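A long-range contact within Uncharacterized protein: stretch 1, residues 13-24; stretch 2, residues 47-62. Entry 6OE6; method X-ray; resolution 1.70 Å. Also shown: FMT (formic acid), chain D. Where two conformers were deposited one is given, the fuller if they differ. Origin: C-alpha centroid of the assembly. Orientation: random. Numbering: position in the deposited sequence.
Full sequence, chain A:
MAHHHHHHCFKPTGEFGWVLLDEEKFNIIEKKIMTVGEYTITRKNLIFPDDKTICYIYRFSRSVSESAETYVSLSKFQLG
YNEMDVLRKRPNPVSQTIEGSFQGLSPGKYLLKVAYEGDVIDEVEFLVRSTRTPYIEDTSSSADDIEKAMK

Stretch 1 (13-24) TGEFGWVLLDEE
Stretch 2 47-62: IFPDDKTICYIYRFSR

The most unusual feature of this contact is a very short salt bridge at the end of the contact beyond the Leu 21–Thr 53 pair: Lys 52 NZ donates a hydrogen bond to Asp 22 OD1 at only 2.4 Å. Asp 22 is poorly ordered and Lys 52 was deposited in two conformers, so the exact length deserves caution. Lysine (chi1 to chi4 m, m, t, t) has the reach to meet the t rotamer of Asp 22.

Between this end and Gly 14 lies an antiparallel pair of strands, 15-21 and 53-59, their N-to-C directions 157° apart and their axes approaching to 4.6 Å. The register pairs Glu 15 with Arg 59, Phe 16 with Tyr 58, and so on stepwise to Leu 21 with Thr 53. Backbone torsions are extended, with phi from -77° to -148° and psi from 111° to 157°. The odd-numbered pairs are hydrogen-bonded in both directions: Glu 15 N to Arg 59 O is 3.0 Å and Arg 59 N to Glu 15 O 2.8 Å, while Leu 21 N to Thr 53 O is 2.9 Å and Thr 53 N to Leu 21 O 2.8 Å. In both the Gly 17-Ile 57 and Val 19-Cys 55 pairs, each N lies 2.9 Å from its partner's O. The alternate pairs lack such bonds, but their alpha carbons approach carbonyls, as where Tyr 56 CA lies 3.1 Å from Gly 17 O.

One face carries Phe 16, Trp 18, Leu 20, Ile 54, Tyr 56 and Tyr 58. Trp 18 (chi1 m, chi2 80°) offers a broad apolar surface: Phe 48 CE2 lies over one face, 3.7 Å from Trp 18 CE3, and Tyr 56 CB over the opposite face, 3.6 Å from Trp 18 CZ3. Ile 54 CG2 sits at the ring edge, 3.8 Å from Trp 18 CE3. Tyr 56 (p) contributes its CB as its ring leads away, and its OH donates to formic acid O2 at 2.6 Å. Phe 16 (m) and Tyr 58 (t) meet obliquely, CE1 of Phe 16 being 3.5 Å from CD1 of Tyr 58, with planes at 49°. Leu 20 (m, t) extends the apolar surface to strand 47-49, its CD1 3.6 Å from Pro 49 CD.

On the other face, Val 19 (p) packs CG1 3.7 Å from Cys 55 CB, and Leu 21 CG lies 3.7 Å from Cys 55 SG; the compact, buried cysteine (m) suits this space. Glycine suits position 17, since an ideal CB on Gly 17 would come 2.9 Å from Ile 57 CG2, a clash. Toward the strand end, Glu 15 (m, t) and Arg 59 (t, t) form a salt bridge, OE1 of Glu 15 to NH1 of Arg 59 at 3.1 Å.

A side chain at Gly 14 would clash too: its ideal CB would lie 2.1 Å from Tyr 58 OH. At the other end, Thr 53 OG1 (m) donates to Glu 23 OE2 at 2.5 Å.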

# COMPACT_ATOMS: atom_id res chain seq x y z
N THR A 13 10.93 10.60 8.74
CA THR A 13 10.30 9.63 7.85
C THR A 13 8.98 9.11 8.44
O THR A 13 8.88 8.88 9.64
CB THR A 13 11.25 8.44 7.55
OG1 THR A 13 10.55 7.44 6.80
CG2 THR A 13 11.77 7.83 8.85
N GLY A 14 7.97 8.95 7.58
CA GLY A 14 6.68 8.45 8.01
C GLY A 14 6.66 6.94 8.10
O GLY A 14 7.67 6.26 7.92
N GLU A 15 5.47 6.40 8.37
CA GLU A 15 5.31 4.96 8.57
C GLU A 15 4.06 4.47 7.88
O GLU A 15 3.01 5.12 7.97
CB GLU A 15 5.20 4.60 10.06
CG GLU A 15 6.49 4.70 10.85
CD GLU A 15 6.29 4.34 12.31
OE1 GLU A 15 5.18 4.57 12.84
OE2 GLU A 15 7.25 3.83 12.94
N PHE A 16 4.16 3.30 7.24
CA PHE A 16 3.00 2.58 6.70
C PHE A 16 2.60 1.44 7.63
O PHE A 16 3.46 0.76 8.20
CB PHE A 16 3.28 2.01 5.31
CG PHE A 16 3.43 3.04 4.23
CD1 PHE A 16 2.32 3.51 3.56
CD2 PHE A 16 4.69 3.52 3.87
CE1 PHE A 16 2.43 4.47 2.54
CE2 PHE A 16 4.84 4.45 2.86
CZ PHE A 16 3.69 4.95 2.19
N GLY A 17 1.29 1.24 7.79
CA GLY A 17 0.77 0.11 8.52
C GLY A 17 -0.32 -0.57 7.71
O GLY A 17 -0.94 0.05 6.85
N TRP A 18 -0.55 -1.85 8.00
CA TRP A 18 -1.41 -2.67 7.16
C TRP A 18 -2.27 -3.61 7.99
O TRP A 18 -1.85 -4.07 9.06
CB TRP A 18 -0.60 -3.50 6.15
CG TRP A 18 0.49 -2.70 5.50
CD1 TRP A 18 1.72 -2.40 6.03
CD2 TRP A 18 0.45 -2.07 4.22
NE1 TRP A 18 2.44 -1.63 5.15
CE2 TRP A 18 1.68 -1.42 4.03
CE3 TRP A 18 -0.52 -2.01 3.21
CZ2 TRP A 18 1.97 -0.70 2.87
CZ3 TRP A 18 -0.22 -1.30 2.06
CH2 TRP A 18 1.01 -0.66 1.89
N VAL A 19 -3.45 -3.91 7.47
CA VAL A 19 -4.26 -5.01 7.99
C VAL A 19 -5.04 -5.60 6.83
O VAL A 19 -5.42 -4.88 5.90
CB VAL A 19 -5.19 -4.57 9.15
CG1 VAL A 19 -6.19 -3.50 8.69
CG2 VAL A 19 -5.94 -5.76 9.72
N LEU A 20 -5.21 -6.92 6.84
CA LEU A 20 -5.96 -7.61 5.80
C LEU A 20 -7.37 -7.90 6.30
O LEU A 20 -7.54 -8.42 7.41
CB LEU A 20 -5.27 -8.92 5.41
CG LEU A 20 -3.87 -8.83 4.80
CD1 LEU A 20 -3.34 -10.22 4.53
CD2 LEU A 20 -3.95 -8.03 3.50
N LEU A 21 -8.38 -7.57 5.48
CA LEU A 21 -9.78 -7.67 5.87
C LEU A 21 -10.53 -8.65 4.98
O LEU A 21 -10.40 -8.62 3.75
CB LEU A 21 -10.47 -6.31 5.80
CG LEU A 21 -10.35 -5.37 6.99
CD1 LEU A 21 -11.59 -4.47 7.03
CD2 LEU A 21 -10.18 -6.13 8.29
N ASP A 22 -11.34 -9.50 5.59
CA ASP A 22 -12.24 -10.35 4.82
C ASP A 22 -13.56 -9.61 4.66
O ASP A 22 -14.19 -9.24 5.66
CB ASP A 22 -12.47 -11.69 5.50
CG ASP A 22 -13.07 -12.71 4.56
OD1 ASP A 22 -12.31 -13.53 4.02
OD2 ASP A 22 -14.30 -12.67 4.34
N GLU A 23 -13.98 -9.39 3.41
CA GLU A 23 -15.23 -8.68 3.16
C GLU A 23 -16.40 -9.40 3.83
O GLU A 23 -17.02 -8.87 4.76
CB GLU A 23 -15.44 -8.53 1.65
CG GLU A 23 -14.43 -7.60 0.97
CD GLU A 23 -14.58 -6.13 1.37
OE1 GLU A 23 -15.64 -5.78 1.94
OE2 GLU A 23 -13.66 -5.33 1.10
N GLU A 24 -16.69 -10.62 3.39
CA GLU A 24 -17.70 -11.48 4.01
C GLU A 24 -19.04 -10.76 4.22
O GLU A 24 -20.07 -11.19 3.70
CB GLU A 24 -17.19 -12.01 5.35
N ILE A 47 3.87 -8.99 1.25
CA ILE A 47 3.32 -10.00 0.35
C ILE A 47 1.89 -10.28 0.80
O ILE A 47 1.68 -10.88 1.86
CB ILE A 47 4.15 -11.29 0.35
CG1 ILE A 47 5.59 -11.01 -0.08
CG2 ILE A 47 3.51 -12.34 -0.54
CD1 ILE A 47 6.47 -12.22 0.05
N PHE A 48 0.92 -9.86 0.00
CA PHE A 48 -0.49 -9.93 0.35
C PHE A 48 -1.22 -10.89 -0.59
O PHE A 48 -0.86 -11.04 -1.77
CB PHE A 48 -1.14 -8.54 0.27
CG PHE A 48 -0.50 -7.50 1.17
CD1 PHE A 48 -0.13 -7.81 2.47
CD2 PHE A 48 -0.28 -6.20 0.72
CE1 PHE A 48 0.46 -6.86 3.31
CE2 PHE A 48 0.30 -5.25 1.55
CZ PHE A 48 0.67 -5.58 2.84
N PRO A 49 -2.26 -11.57 -0.11
CA PRO A 49 -3.04 -12.45 -0.97
C PRO A 49 -4.03 -11.64 -1.80
O PRO A 49 -4.27 -10.47 -1.53
CB PRO A 49 -3.78 -13.34 0.04
CG PRO A 49 -4.03 -12.39 1.18
CD PRO A 49 -2.79 -11.52 1.26
N ASP A 50 -4.61 -12.30 -2.80
CA ASP A 50 -5.56 -11.64 -3.70
C ASP A 50 -7.01 -11.78 -3.25
O ASP A 50 -7.92 -11.39 -3.98
CB ASP A 50 -5.41 -12.18 -5.13
CG ASP A 50 -5.97 -13.59 -5.31
OD1 ASP A 50 -6.19 -14.33 -4.33
OD2 ASP A 50 -6.21 -13.95 -6.48
N ASP A 51 -7.24 -12.35 -2.06
CA ASP A 51 -8.61 -12.60 -1.63
C ASP A 51 -8.96 -11.89 -0.33
O ASP A 51 -9.97 -12.24 0.31
CB ASP A 51 -8.86 -14.11 -1.53
CG ASP A 51 -8.01 -14.78 -0.47
OD1 ASP A 51 -7.13 -14.14 0.13
OD2 ASP A 51 -8.24 -15.99 -0.23
N LYS A 52 -8.15 -10.92 0.08
CA LYS A 52 -8.42 -10.09 1.24
C LYS A 52 -8.27 -8.63 0.84
O LYS A 52 -7.44 -8.28 0.00
CB LYS A 52 -7.47 -10.38 2.41
CG LYS A 52 -7.53 -11.82 2.92
CD LYS A 52 -8.84 -12.14 3.60
CE LYS A 52 -8.82 -13.54 4.20
NZ LYS A 52 -10.11 -13.92 4.85
N THR A 53 -9.09 -7.78 1.45
CA THR A 53 -8.97 -6.35 1.17
C THR A 53 -7.76 -5.81 1.93
O THR A 53 -7.59 -6.08 3.12
CB THR A 53 -10.27 -5.64 1.54
OG1 THR A 53 -11.29 -6.05 0.62
CG2 THR A 53 -10.13 -4.11 1.45
N ILE A 54 -6.87 -5.12 1.21
CA ILE A 54 -5.60 -4.64 1.76
C ILE A 54 -5.85 -3.24 2.30
O ILE A 54 -6.09 -2.32 1.52
CB ILE A 54 -4.51 -4.62 0.70
CG1 ILE A 54 -4.26 -6.04 0.12
CG2 ILE A 54 -3.20 -3.95 1.27
CD1 ILE A 54 -3.54 -6.06 -1.26
N CYS A 55 -5.81 -3.08 3.63
CA CYS A 55 -6.07 -1.79 4.27
C CYS A 55 -4.77 -1.19 4.76
O CYS A 55 -3.97 -1.87 5.41
CB CYS A 55 -7.04 -1.94 5.45
SG CYS A 55 -8.57 -2.78 5.03
N TYR A 56 -4.54 0.09 4.47
CA TYR A 56 -3.32 0.74 4.92
C TYR A 56 -3.63 1.98 5.74
O TYR A 56 -4.71 2.59 5.67
CB TYR A 56 -2.37 1.10 3.75
CG TYR A 56 -2.86 2.31 2.97
CD1 TYR A 56 -2.48 3.60 3.34
CD2 TYR A 56 -3.69 2.16 1.88
CE1 TYR A 56 -2.95 4.71 2.65
CE2 TYR A 56 -4.16 3.25 1.19
CZ TYR A 56 -3.78 4.52 1.57
OH TYR A 56 -4.28 5.60 0.86
N ILE A 57 -2.65 2.33 6.56
CA ILE A 57 -2.61 3.61 7.23
C ILE A 57 -1.25 4.20 6.92
O ILE A 57 -0.26 3.48 6.77
CB ILE A 57 -2.86 3.46 8.75
CG1 ILE A 57 -3.08 4.82 9.40
CG2 ILE A 57 -1.70 2.71 9.43
CD1 ILE A 57 -3.62 4.74 10.83
N TYR A 58 -1.20 5.53 6.77
CA TYR A 58 0.08 6.23 6.69
C TYR A 58 0.16 7.29 7.78
O TYR A 58 -0.73 8.14 7.87
CB TYR A 58 0.31 6.87 5.31
CG TYR A 58 1.67 7.52 5.21
CD1 TYR A 58 2.82 6.76 5.15
CD2 TYR A 58 1.80 8.91 5.23
CE1 TYR A 58 4.07 7.35 5.08
CE2 TYR A 58 3.04 9.50 5.15
CZ TYR A 58 4.17 8.73 5.08
OH TYR A 58 5.41 9.32 5.01
N ARG A 59 1.20 7.23 8.59
CA ARG A 59 1.41 8.24 9.63
C ARG A 59 2.52 9.18 9.18
O ARG A 59 3.66 8.75 8.97
CB ARG A 59 1.77 7.60 10.97
CG ARG A 59 1.92 8.65 12.09
CD ARG A 59 1.89 8.06 13.49
NE ARG A 59 1.05 6.86 13.56
CZ ARG A 59 1.47 5.69 14.03
NH1 ARG A 59 2.71 5.55 14.49
NH2 ARG A 59 0.64 4.65 14.05
N PHE A 60 2.18 10.46 9.04
CA PHE A 60 3.13 11.46 8.58
C PHE A 60 4.19 11.73 9.63
O PHE A 60 3.91 11.74 10.83
CB PHE A 60 2.42 12.77 8.23
CG PHE A 60 1.51 12.67 7.06
CD1 PHE A 60 1.94 13.03 5.79
CD2 PHE A 60 0.20 12.22 7.21
CE1 PHE A 60 1.11 12.94 4.70
CE2 PHE A 60 -0.64 12.12 6.12
CZ PHE A 60 -0.18 12.48 4.87
N SER A 61 5.42 11.96 9.17
CA SER A 61 6.50 12.31 10.08
C SER A 61 6.38 13.73 10.63
O SER A 61 7.02 14.03 11.65
CB SER A 61 7.85 12.17 9.37
OG SER A 61 8.00 13.16 8.38
N ARG A 62 5.60 14.60 10.00
CA ARG A 62 5.36 15.95 10.50
C ARG A 62 3.87 16.16 10.70
O ARG A 62 3.04 15.37 10.24
CB ARG A 62 5.93 17.00 9.54
C FMT D . -7.20 4.32 -1.22
O1 FMT D . -8.27 4.00 -0.74
O2 FMT D . -6.39 5.02 -0.60
O HOH W 1 -12.21 -10.53 1.02